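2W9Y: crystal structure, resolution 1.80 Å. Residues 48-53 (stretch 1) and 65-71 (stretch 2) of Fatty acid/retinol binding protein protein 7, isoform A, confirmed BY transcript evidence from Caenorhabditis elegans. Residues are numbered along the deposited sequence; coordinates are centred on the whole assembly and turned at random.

Stretch 1, residues 48-53: CGEMID
Stretch 2 (65-71) RLATVLE

The backbone frame comes first. Stretch 2 is helical throughout, with phi/psi near -62/-41, and its turns are held by Val69 N to Arg65 O (3.2 Å), Leu70 N to Leu66 O (3.2 Å) and Glu71 N to Ala67 O (3.0 Å). Stretch 1 turns into a helix that includes Met51 to Asp53. Gly49 sits at phi/psi -31/-62 and Glu50 at -88/-12, while Met51 (-67/-30), Ile52 (-58/-46) and Asp53 (-58/-53) settle into helical values. Cys48 O receives Ile52 N at 3.1 Å and, in a weak bond, Met51 N at 2.7 Å, which ties Cys48 to Met51 and Ile52.

Register follows from two pairs: Cys48 CA lies 7.4 Å from Leu70 CA, and Ile52 CA lies 6.3 Å from Ala67 CA. Chain order therefore runs in opposite senses across the contact, later residues of stretch 1 meeting earlier ones of stretch 2. The spacing is helical: Cys48 and Ile52 are four residues apart, as are Leu66 and Leu70, and all four aim CA-to-CB toward the other stretch.

No hydrogen bond crosses; packing between the stretches is apolar and buries 279 Å², both sides summed. Ile52 is its hub. With chi1 -75° (m) and chi2 171° (t), it brings CD1 to 3.5 Å from Ala67 CA, 3.8 Å from Ala67 CB and 3.7 Å from Leu70 CD2, while its CG1 lies 4.2 Å from Leu66 CG. Ala67 points sideways, and Ile52 CD1 lies nearer its CA than its CB.

Leu70 (chi1 -83°, m; chi2 57°, p) serves the other end. Its CD2 packs 3.4 Å from Cys48 CB and also meets main chain, at 3.3 Å from Cys48 C and 3.2 Å from Gly49 N. One methyl thus touches both side chain and backbone in the turn. An ideal CB on Gly49 would point away and lie 4.7 Å from Leu70 CD2, so this contact leaves room for one.

Leu66, buried, with chi1 -168° (t) and chi2 47° (p), brings CD1 to 3.9 Å and CD2 to 4.3 Å from Cys48 SG (chi1 -75°, m), and its CD2 also lies 4.3 Å from Met51 CB. Met51 starts toward the helix, but its m, m, t side chain leads its end away, leaving a light contact.

Polar side chains stay off this surface. Glu50 (chi1 -174°, t) and Thr68 (chi1 -74°, m) point away, and Asp53 makes no contact across, its OD2 lying 2.7 Å from Glu50 O.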

ATOM      1  N   CYS A  48       5.086  -2.271  -6.766  1.00 46.15           N
ATOM      2  CA  CYS A  48       5.652  -1.046  -7.330  1.00 46.31           C
ATOM      3  C   CYS A  48       7.115  -1.211  -7.669  1.00 45.29           C
ATOM      4  O   CYS A  48       7.681  -0.404  -8.405  1.00 45.79           O
ATOM      5  CB  CYS A  48       5.455   0.136  -6.373  1.00 46.88           C
ATOM      6  SG  CYS A  48       3.747   0.706  -6.394  1.00 49.23           S
ATOM      7  N   GLY A  49       7.721  -2.259  -7.140  1.00 44.27           N
ATOM      8  CA  GLY A  49       9.109  -2.533  -7.452  1.00 43.42           C
ATOM      9  C   GLY A  49       9.399  -2.039  -8.855  1.00 42.69           C
ATOM     10  O   GLY A  49      10.186  -1.130  -9.059  1.00 42.57           O
ATOM     11  N   GLU A  50       8.725  -2.608  -9.840  1.00 42.00           N
ATOM     12  CA  GLU A  50       9.042  -2.297 -11.234  1.00 41.17           C
ATOM     13  C   GLU A  50       8.269  -1.077 -11.779  1.00 39.81           C
ATOM     14  O   GLU A  50       8.569  -0.544 -12.859  1.00 39.97           O
ATOM     15  CB  GLU A  50       8.798  -3.536 -12.111  1.00 41.91           C
ATOM     16  CG  GLU A  50       9.239  -3.378 -13.569  1.00 43.29           C
ATOM     17  CD  GLU A  50       9.048  -4.655 -14.369  1.00 44.24           C
ATOM     18  OE1 GLU A  50       9.815  -5.612 -14.139  1.00 43.65           O
ATOM     19  OE2 GLU A  50       8.124  -4.698 -15.215  1.00 45.49           O
ATOM     20  N   MET A  51       7.270  -0.627 -11.045  1.00 37.80           N
ATOM     21  CA  MET A  51       6.528   0.520 -11.518  1.00 35.99           C
ATOM     22  C   MET A  51       7.460   1.730 -11.492  1.00 33.15           C
ATOM     23  O   MET A  51       7.332   2.642 -12.304  1.00 32.33           O
ATOM     24  CB  MET A  51       5.296   0.752 -10.640  1.00 37.38           C
ATOM     25  CG  MET A  51       4.317  -0.416 -10.571  1.00 41.12           C
ATOM     26  SD  MET A  51       3.494  -0.767 -12.159  1.00 47.15           S
ATOM     27  CE  MET A  51       2.413  -2.151 -11.731  1.00 47.87           C
ATOM     28  N   ILE A  52       8.411   1.721 -10.558  1.00 29.92           N
ATOM     29  CA  ILE A  52       9.269   2.875 -10.319  1.00 27.00           C
ATOM     30  C   ILE A  52      10.048   3.325 -11.560  1.00 25.61           C
ATOM     31  O   ILE A  52      10.088   4.498 -11.890  1.00 22.40           O
ATOM     32  CB  ILE A  52      10.233   2.585  -9.203  1.00 27.37           C
ATOM     33  CG1 ILE A  52       9.488   2.632  -7.875  1.00 27.37           C
ATOM     34  CG2 ILE A  52      11.382   3.602  -9.213  1.00 27.06           C
ATOM     35  CD1 ILE A  52      10.327   2.141  -6.743  1.00 28.38           C
ATOM     36  N   ASP A  53      10.646   2.362 -12.256  1.00 24.40           N
ATOM     37  CA  ASP A  53      11.357   2.636 -13.483  1.00 25.21           C
ATOM     38  C   ASP A  53      10.456   3.298 -14.519  1.00 24.09           C
ATOM     39  O   ASP A  53      10.771   4.357 -15.034  1.00 23.93           O
ATOM     40  CB  ASP A  53      11.876   1.318 -13.990  1.00 25.98           C
ATOM     41  CG  ASP A  53      12.094   0.328 -12.845  1.00 30.99           C
ATOM     42  OD1 ASP A  53      13.263  -0.033 -12.628  1.00 36.31           O
ATOM     43  OD2 ASP A  53      11.119  -0.075 -12.132  1.00 33.72           O
ATOM     44  N   ARG A  65       9.310   9.890  -5.337  1.00 11.17           N
ATOM     45  CA  ARG A  65       8.322   9.754  -4.241  1.00 11.08           C
ATOM     46  C   ARG A  65       7.751   8.311  -4.110  1.00 12.13           C
ATOM     47  O   ARG A  65       7.624   7.770  -2.980  1.00 11.07           O
ATOM     48  CB  ARG A  65       7.200  10.801  -4.384  1.00 11.40           C
ATOM     49  CG  ARG A  65       7.541  12.253  -3.994  1.00 14.11           C
ATOM     50  CD  ARG A  65       6.167  13.004  -3.985  1.00 18.34           C
ATOM     51  NE  ARG A  65       6.105  13.673  -5.233  1.00 23.08           N
ATOM     52  CZ  ARG A  65       5.035  13.983  -5.930  1.00 23.37           C
ATOM     53  NH1 ARG A  65       3.789  13.663  -5.563  1.00 20.58           N
ATOM     54  NH2 ARG A  65       5.263  14.649  -7.041  1.00 27.79           N
ATOM     55  N   LEU A  66       7.485   7.659  -5.241  1.00 11.95           N
ATOM     56  CA  LEU A  66       7.057   6.258  -5.197  1.00 12.59           C
ATOM     57  C   LEU A  66       8.185   5.365  -4.576  1.00 11.97           C
ATOM     58  O   LEU A  66       7.924   4.541  -3.749  1.00 11.76           O
ATOM     59  CB  LEU A  66       6.699   5.840  -6.633  1.00 12.23           C
ATOM     60  CG  LEU A  66       5.974   4.497  -6.675  1.00 16.87           C
ATOM     61  CD1 LEU A  66       4.840   4.407  -5.650  1.00 15.68           C
ATOM     62  CD2 LEU A  66       5.470   4.261  -8.124  1.00 19.41           C
ATOM     63  N   ALA A  67       9.442   5.519  -5.003  1.00 10.73           N
ATOM     64  CA  ALA A  67      10.570   4.772  -4.422  1.00 10.32           C
ATOM     65  C   ALA A  67      10.674   4.962  -2.911  1.00 10.82           C
ATOM     66  O   ALA A  67      11.059   4.044  -2.182  1.00 10.78           O
ATOM     67  CB  ALA A  67      11.885   5.195  -5.049  1.00  9.56           C
ATOM     68  N   THR A  68      10.353   6.166  -2.452  1.00 10.65           N
ATOM     69  CA  THR A  68      10.384   6.457  -1.004  1.00 11.11           C
ATOM     70  C   THR A  68       9.320   5.663  -0.243  1.00 11.47           C
ATOM     71  O   THR A  68       9.552   5.187   0.891  1.00 12.46           O
ATOM     72  CB  THR A  68      10.244   8.038  -0.768  1.00 11.76           C
ATOM     73  OG1 THR A  68      11.491   8.656  -1.123  1.00 13.70           O
ATOM     74  CG2 THR A  68       9.981   8.344   0.688  1.00 15.06           C
ATOM     75  N   VAL A  69       8.159   5.444  -0.875  1.00 10.82           N
ATOM     76  CA  VAL A  69       7.134   4.639  -0.255  1.00 10.16           C
ATOM     77  C   VAL A  69       7.696   3.208  -0.088  1.00 11.37           C
ATOM     78  O   VAL A  69       7.637   2.622   0.992  1.00 11.20           O
ATOM     79  CB  VAL A  69       5.872   4.562  -1.108  1.00  9.14           C
ATOM     80  CG1 VAL A  69       4.856   3.669  -0.479  1.00 11.63           C
ATOM     81  CG2 VAL A  69       5.221   5.961  -1.256  1.00  9.74           C
ATOM     82  N   LEU A  70       8.287   2.656  -1.131  1.00 12.41           N
ATOM     83  CA  LEU A  70       8.757   1.271  -1.066  1.00 13.72           C
ATOM     84  C   LEU A  70       9.894   1.115  -0.063  1.00 13.66           C
ATOM     85  O   LEU A  70       9.986   0.133   0.663  1.00 14.18           O
ATOM     86  CB  LEU A  70       9.165   0.818  -2.462  1.00 14.90           C
ATOM     87  CG  LEU A  70       7.987   0.312  -3.358  1.00 21.17           C
ATOM     88  CD1 LEU A  70       6.888   1.336  -3.543  1.00 28.62           C
ATOM     89  CD2 LEU A  70       8.384  -0.252  -4.766  1.00 26.57           C
ATOM     90  N   GLU A  71      10.743   2.102   0.023  1.00 15.41           N
ATOM     91  CA  GLU A  71      11.829   2.148   1.017  1.00 16.77           C
ATOM     92  C   GLU A  71      11.280   2.092   2.441  1.00 16.85           C
ATOM     93  O   GLU A  71      11.796   1.364   3.328  1.00 16.11           O
ATOM     94  CB  GLU A  71      12.656   3.434   0.774  1.00 18.00           C
ATOM     95  CG  GLU A  71      13.908   3.581   1.683  1.00 23.64           C
ATOM     96  CD  GLU A  71      14.922   2.464   1.441  1.00 26.50           C
ATOM     97  OE1 GLU A  71      14.920   1.881   0.307  1.00 26.18           O
ATOM     98  OE2 GLU A  71      15.709   2.171   2.383  1.00 28.33           O
TER